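Local coordinates for protein afamin (Homo sapiens, PDB 6FAK) that carries hydrophobic molecules in body fluids, binds vitamin E and keeps lipidated Wnt proteins soluble and active, at residues V34-F39 and N107-V112; F114-P119 and A146-F151. One frame throughout, in Å; residues are numbered along the deposited sequence.

Contact 1: residues V34-F39 and N107-V112; sequences VQEATF and NKKSDV
Gln35 and Lys109 pair the amide of a side chain with the two polar backbone groups of a single residue. From CB, CG of Gln35 stands anti to the carbonyl carbon (chi1 -69°), and the chain, extended beyond CG, carries the amide to the 107-112 loop. Its CD lies 3.7 Å from Lys109 O. OE1 accepts Lys109 N at 2.8 Å, nearly straight and on a lone pair, and also touches Lys108 CA at 3.6 Å. On the other branch NE2 donates to Lys109 O at 3.0 Å, which lies in the plane of the amide, and the two bonds together fix the rotation of that amide. NE2 also meets Val112 CG1 at 3.3 Å. Beyond the amide, Lys109, its chain bent at chi2, meets the syn lone pair of Glu36 OE2 with NZ, a salt bridge of 2.6 Å; the two side chains cross at about a right angle. One water joins Gln35 N, Gln35 OE1 and Lys109 NZ; a second links Glu36 OE1 to Asn107 ND2, which also bonds Tyr33 O. Val34-Ala37 form a type I beta turn. A glutamine amide bonded to both N-H and C=O of one loop residue thus joins two interhelical loops of the first albumin domain.

Contact 2: residues F114-P119 and A146-F151; sequences FLPPFP and ARRNPF. With NA (sodium ion), chain F.
Arginine-to-loop packing joins the C-terminal end of helix 134-148 to the proline-rich 114-119 segment of the long loop between helices 97-106 and 123-132. Arg148 and Leu115 bury the most area in it. The Arg148 chain runs extended from CG to NE, its CG 3.8 Å from Leu115 CD1 and its CD 3.7 Å from Phe118 CD2. The loop covers both faces of the guanidinium: Phe118 CA and Pro119 CD lie over one, Leu115 CB over the other, and the Phe118 ring is turned 55° from its plane. Arg148 NH2 donates to Pro116 O at 2.9 Å, almost straight and within the guanidinium plane, though the donor stands above the plane of that carbonyl. A water accepts from Arg148 NE and donates to the same Pro116 O, so this oxygen is held twice, while NH1 forms a salt bridge with Glu144 one turn back on the helix. An alanine in place of Arg148 would probably leave Pro116 O without its direct donor and Glu144 without this charged mate, and open a gap between Leu115 and Phe118.

Leu115 CD1 lies against CG of both Arg147 and Arg148, while CD2 sits over a face of the Arg147 guanidinium, toward its rim, 3.3 Å from NH2, which has its polar partner in Gln35 O. On the backbone side, Leu115 O binds a sodium ion at 2.5 Å, with Gly113 and a water as further ligands. The whole is a helix-end arginine gripping an irregular interhelical loop in the first domain of the all-helical albumin fold, beside a carbonyl-bound sodium site.

Both contacts tie the long loop after helix 97-106 to other parts of the first albumin domain, contact 1 to the turn following helix 22-33 and contact 2 to the end of helix 134-148. They also touch each other: through the Arg147-Gln35 bond, through Lys108 NZ, which probably bonds Pro150 O, and through the Pro150 ring, which packs on Gln35. Each is partly buried, but contact 1 has no exposed residue among those touching, whereas Pro116, Phe118 and Pro119 of contact 2 are exposed. Contact 1 is mainly polar, with amide, ion-pair and water links; contact 2 relies more on apolar groups packed around an arginine.

Contact 1: residues V34-F39 and N107-V112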
loop_
_atom_site.group_PDB
_atom_site.type_symbol
_atom_site.label_atom_id
_atom_site.label_comp_id
_atom_site.label_asym_id
_atom_site.label_seq_id
_atom_site.Cartn_x
_atom_site.Cartn_y
_atom_site.Cartn_z
ATOM N N VAL A 34 -11.654 1.164 15.577
ATOM C CA VAL A 34 -11.367 1.283 17.023
ATOM C C VAL A 34 -10.360 0.185 17.330
ATOM O O VAL A 34 -10.696 -0.939 17.773
ATOM C CB VAL A 34 -12.641 1.170 17.908
ATOM C CG1 VAL A 34 -12.301 1.544 19.344
ATOM C CG2 VAL A 34 -13.767 2.080 17.419
ATOM N N GLN A 35 -9.127 0.490 16.988
ATOM C CA GLN A 35 -8.075 -0.504 16.982
ATOM C C GLN A 35 -7.658 -0.926 18.401
ATOM O O GLN A 35 -6.980 -1.926 18.550
ATOM C CB GLN A 35 -6.852 0.047 16.219
ATOM C CG GLN A 35 -7.099 0.193 14.722
ATOM C CD GLN A 35 -6.147 1.149 14.131
ATOM O OE1 GLN A 35 -6.415 2.330 14.152
ATOM N NE2 GLN A 35 -4.988 0.659 13.660
ATOM N N GLU A 36 -8.040 -0.131 19.399
ATOM C CA GLU A 36 -7.825 -0.447 20.833
ATOM C C GLU A 36 -8.906 -1.344 21.414
ATOM O O GLU A 36 -8.715 -1.890 22.518
ATOM C CB GLU A 36 -7.765 0.836 21.704
ATOM C CG GLU A 36 -6.807 1.899 21.203
ATOM C CD GLU A 36 -7.380 2.809 20.047
ATOM O OE1 GLU A 36 -8.525 2.555 19.534
ATOM O OE2 GLU A 36 -6.663 3.788 19.650
ATOM N N ALA A 37 -10.040 -1.502 20.728
ATOM C CA ALA A 37 -11.125 -2.341 21.246
ATOM C C ALA A 37 -10.706 -3.810 21.425
ATOM O O ALA A 37 -9.919 -4.364 20.615
ATOM C CB ALA A 37 -12.371 -2.242 20.395
ATOM N N THR A 38 -11.211 -4.411 22.516
ATOM C CA THR A 38 -10.894 -5.763 22.909
ATOM C C THR A 38 -11.797 -6.711 22.136
ATOM O O THR A 38 -12.810 -6.311 21.565
ATOM C CB THR A 38 -11.125 -5.987 24.445
ATOM O OG1 THR A 38 -12.504 -5.729 24.759
ATOM C CG2 THR A 38 -10.264 -5.035 25.289
ATOM N N PHE A 39 -11.442 -7.980 22.141
ATOM C CA PHE A 39 -12.264 -9.016 21.493
ATOM C C PHE A 39 -13.646 -9.214 22.118
ATOM O O PHE A 39 -14.618 -9.472 21.407
ATOM C CB PHE A 39 -11.526 -10.364 21.384
ATOM C CG PHE A 39 -12.236 -11.351 20.496
ATOM C CD1 PHE A 39 -12.144 -11.258 19.115
ATOM C CD2 PHE A 39 -13.092 -12.317 21.048
ATOM C CE1 PHE A 39 -12.826 -12.143 18.294
ATOM C CE2 PHE A 39 -13.775 -13.209 20.233
ATOM C CZ PHE A 39 -13.637 -13.122 18.844
ATOM N N ASN A 107 -9.830 8.767 12.912
ATOM C CA ASN A 107 -9.471 8.010 14.101
ATOM C C ASN A 107 -8.542 6.820 13.835
ATOM O O ASN A 107 -7.896 6.323 14.765
ATOM C CB ASN A 107 -10.751 7.509 14.790
ATOM C CG ASN A 107 -10.516 7.074 16.256
ATOM O OD1 ASN A 107 -10.026 7.854 17.015
ATOM N ND2 ASN A 107 -10.898 5.841 16.620
ATOM N N LYS A 108 -8.479 6.324 12.587
ATOM C CA LYS A 108 -7.599 5.183 12.272
ATOM C C LYS A 108 -6.160 5.589 12.443
ATOM O O LYS A 108 -5.791 6.711 12.070
ATOM C CB LYS A 108 -7.848 4.675 10.840
ATOM C CG LYS A 108 -9.236 4.079 10.730
ATOM C CD LYS A 108 -9.490 3.465 9.374
ATOM C CE LYS A 108 -10.819 2.727 9.306
ATOM N NZ LYS A 108 -10.804 1.884 8.089
ATOM N N LYS A 109 -5.352 4.690 13.001
ATOM C CA LYS A 109 -3.901 4.910 13.152
ATOM C C LYS A 109 -3.115 3.971 12.264
ATOM O O LYS A 109 -3.236 2.729 12.405
ATOM C CB LYS A 109 -3.479 4.650 14.607
ATOM C CG LYS A 109 -4.077 5.664 15.590
ATOM C CD LYS A 109 -5.159 4.989 16.418
ATOM C CE LYS A 109 -6.058 5.984 17.131
ATOM N NZ LYS A 109 -7.242 5.241 17.555
ATOM N N SER A 110 -2.311 4.554 11.368
ATOM C CA SER A 110 -1.338 3.798 10.563
ATOM C C SER A 110 -0.281 3.118 11.413
ATOM O O SER A 110 0.077 1.984 11.137
ATOM C CB SER A 110 -0.648 4.733 9.553
ATOM O OG SER A 110 -0.463 6.008 10.148
ATOM N N ASP A 111 0.170 3.788 12.474
ATOM C CA ASP A 111 1.280 3.275 13.322
ATOM C C ASP A 111 0.631 2.353 14.360
ATOM O O ASP A 111 0.005 2.824 15.290
ATOM C CB ASP A 111 2.063 4.448 13.977
ATOM C CG ASP A 111 2.968 3.997 15.159
ATOM O OD1 ASP A 111 3.262 2.811 15.328
ATOM O OD2 ASP A 111 3.406 4.853 15.921
ATOM N N VAL A 112 0.685 1.052 14.127
ATOM C CA VAL A 112 0.036 0.085 15.021
ATOM C C VAL A 112 1.021 -0.463 16.079
ATOM O O VAL A 112 0.779 -1.496 16.637
ATOM C CB VAL A 112 -0.736 -1.003 14.244
ATOM C CG1 VAL A 112 -1.837 -0.333 13.441
ATOM C CG2 VAL A 112 0.147 -1.840 13.300
HETATM O O HOH W 1 -8.543 3.141 15.791
HETATM O O HOH W 2 -10.158 4.715 19.185
#

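Contact 2: residues F114-P119 and A146-F151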
loop_
_atom_site.group_PDB
_atom_site.type_symbol
_atom_site.label_atom_id
_atom_site.label_comp_id
_atom_site.label_asym_id
_atom_site.label_seq_id
_atom_site.Cartn_x
_atom_site.Cartn_y
_atom_site.Cartn_z
ATOM N N PHE A 114 1.478 0.619 19.019
ATOM C CA PHE A 114 0.771 0.525 20.311
ATOM C C PHE A 114 0.144 -0.863 20.634
ATOM O O PHE A 114 -0.304 -1.083 21.784
ATOM C CB PHE A 114 -0.279 1.625 20.497
ATOM C CG PHE A 114 -1.430 1.554 19.533
ATOM C CD1 PHE A 114 -2.585 0.820 19.842
ATOM C CD2 PHE A 114 -1.345 2.153 18.296
ATOM C CE1 PHE A 114 -3.636 0.708 18.954
ATOM C CE2 PHE A 114 -2.423 2.041 17.396
ATOM C CZ PHE A 114 -3.556 1.332 17.733
ATOM N N LEU A 115 0.058 -1.755 19.644
ATOM C CA LEU A 115 -0.455 -3.108 19.839
ATOM C C LEU A 115 0.663 -4.070 20.216
ATOM O O LEU A 115 1.798 -3.891 19.767
ATOM C CB LEU A 115 -1.151 -3.591 18.557
ATOM C CG LEU A 115 -2.473 -2.804 18.291
ATOM C CD1 LEU A 115 -3.150 -3.292 17.033
ATOM C CD2 LEU A 115 -3.460 -2.830 19.440
ATOM N N PRO A 116 0.348 -5.138 20.980
ATOM C CA PRO A 116 1.355 -6.149 21.270
ATOM C C PRO A 116 1.820 -6.885 20.020
ATOM O O PRO A 116 1.190 -6.780 18.956
ATOM C CB PRO A 116 0.615 -7.137 22.185
ATOM C CG PRO A 116 -0.793 -7.005 21.820
ATOM C CD PRO A 116 -0.994 -5.562 21.417
ATOM N N PRO A 117 2.913 -7.640 20.146
ATOM C CA PRO A 117 3.301 -8.505 19.038
ATOM C C PRO A 117 2.120 -9.442 18.699
ATOM O O PRO A 117 1.382 -9.852 19.580
ATOM C CB PRO A 117 4.494 -9.309 19.592
ATOM C CG PRO A 117 4.884 -8.666 20.880
ATOM C CD PRO A 117 3.694 -7.907 21.381
ATOM N N PHE A 118 1.910 -9.709 17.429
ATOM C CA PHE A 118 0.791 -10.568 17.010
ATOM C C PHE A 118 0.703 -11.847 17.857
ATOM O O PHE A 118 1.693 -12.576 17.935
ATOM C CB PHE A 118 0.982 -10.943 15.541
ATOM C CG PHE A 118 -0.259 -11.422 14.897
ATOM C CD1 PHE A 118 -0.767 -12.707 15.175
ATOM C CD2 PHE A 118 -0.961 -10.592 14.037
ATOM C CE1 PHE A 118 -1.940 -13.146 14.581
ATOM C CE2 PHE A 118 -2.133 -11.038 13.432
ATOM C CZ PHE A 118 -2.622 -12.313 13.702
ATOM N N PRO A 119 -0.468 -12.146 18.474
ATOM C CA PRO A 119 -0.477 -13.341 19.354
ATOM C C PRO A 119 -0.430 -14.675 18.578
ATOM O O PRO A 119 -1.448 -15.120 18.040
ATOM C CB PRO A 119 -1.793 -13.212 20.144
ATOM C CG PRO A 119 -2.674 -12.402 19.262
ATOM C CD PRO A 119 -1.802 -11.517 18.392
ATOM N N ALA A 146 -7.199 -7.208 11.287
ATOM C CA ALA A 146 -7.840 -5.954 10.905
ATOM C C ALA A 146 -7.382 -4.744 11.736
ATOM O O ALA A 146 -7.120 -3.687 11.195
ATOM C CB ALA A 146 -9.336 -6.089 10.981
ATOM N N ARG A 147 -7.217 -4.925 13.044
ATOM C CA ARG A 147 -6.732 -3.827 13.893
ATOM C C ARG A 147 -5.312 -3.428 13.560
ATOM O O ARG A 147 -4.954 -2.260 13.742
ATOM C CB ARG A 147 -6.898 -4.145 15.404
ATOM C CG ARG A 147 -6.074 -5.329 15.914
ATOM C CD ARG A 147 -6.708 -5.976 17.162
ATOM N NE ARG A 147 -6.843 -4.995 18.246
ATOM C CZ ARG A 147 -6.230 -5.031 19.418
ATOM N NH1 ARG A 147 -5.436 -6.057 19.732
ATOM N NH2 ARG A 147 -6.403 -4.037 20.282
ATOM N N ARG A 148 -4.538 -4.367 13.009
ATOM C CA ARG A 148 -3.163 -4.074 12.573
ATOM C C ARG A 148 -3.063 -3.610 11.122
ATOM O O ARG A 148 -1.997 -3.186 10.711
ATOM C CB ARG A 148 -2.256 -5.282 12.784
ATOM C CG ARG A 148 -1.906 -5.535 14.264
ATOM C CD ARG A 148 -1.294 -6.934 14.486
ATOM N NE ARG A 148 -0.978 -7.134 15.911
ATOM C CZ ARG A 148 -1.843 -7.498 16.836
ATOM N NH1 ARG A 148 -3.098 -7.826 16.502
ATOM N NH2 ARG A 148 -1.472 -7.529 18.120
ATOM N N ASN A 149 -4.165 -3.661 10.384
ATOM C CA ASN A 149 -4.215 -3.311 8.951
ATOM C C ASN A 149 -5.486 -2.476 8.727
ATOM O O ASN A 149 -6.419 -2.916 8.043
ATOM C CB ASN A 149 -4.193 -4.598 8.079
ATOM C CG ASN A 149 -2.907 -5.345 8.200
ATOM O OD1 ASN A 149 -1.966 -5.015 7.515
ATOM N ND2 ASN A 149 -2.830 -6.333 9.135
ATOM N N PRO A 150 -5.542 -1.278 9.320
ATOM C CA PRO A 150 -6.816 -0.573 9.399
ATOM C C PRO A 150 -7.345 -0.041 8.081
ATOM O O PRO A 150 -8.507 0.335 8.053
ATOM C CB PRO A 150 -6.487 0.651 10.279
ATOM C CG PRO A 150 -5.007 0.811 10.195
ATOM C CD PRO A 150 -4.474 -0.568 10.034
ATOM N N PHE A 151 -6.488 0.025 7.043
ATOM C CA PHE A 151 -6.905 0.576 5.755
ATOM C C PHE A 151 -7.154 -0.486 4.706
ATOM O O PHE A 151 -7.619 -0.135 3.634
ATOM C CB PHE A 151 -5.893 1.571 5.250
ATOM C CG PHE A 151 -5.720 2.738 6.164
ATOM C CD1 PHE A 151 -6.722 3.666 6.277
ATOM C CD2 PHE A 151 -4.556 2.892 6.917
ATOM C CE1 PHE A 151 -6.629 4.706 7.144
ATOM C CE2 PHE A 151 -4.451 3.950 7.781
ATOM C CZ PHE A 151 -5.484 4.854 7.883
HETATM NA NA NA F . 3.989 -2.898 20.551
HETATM O O HOH W 3 1.550 -6.175 16.331
HETATM O O HOH W 4 4.840 -4.301 18.861
#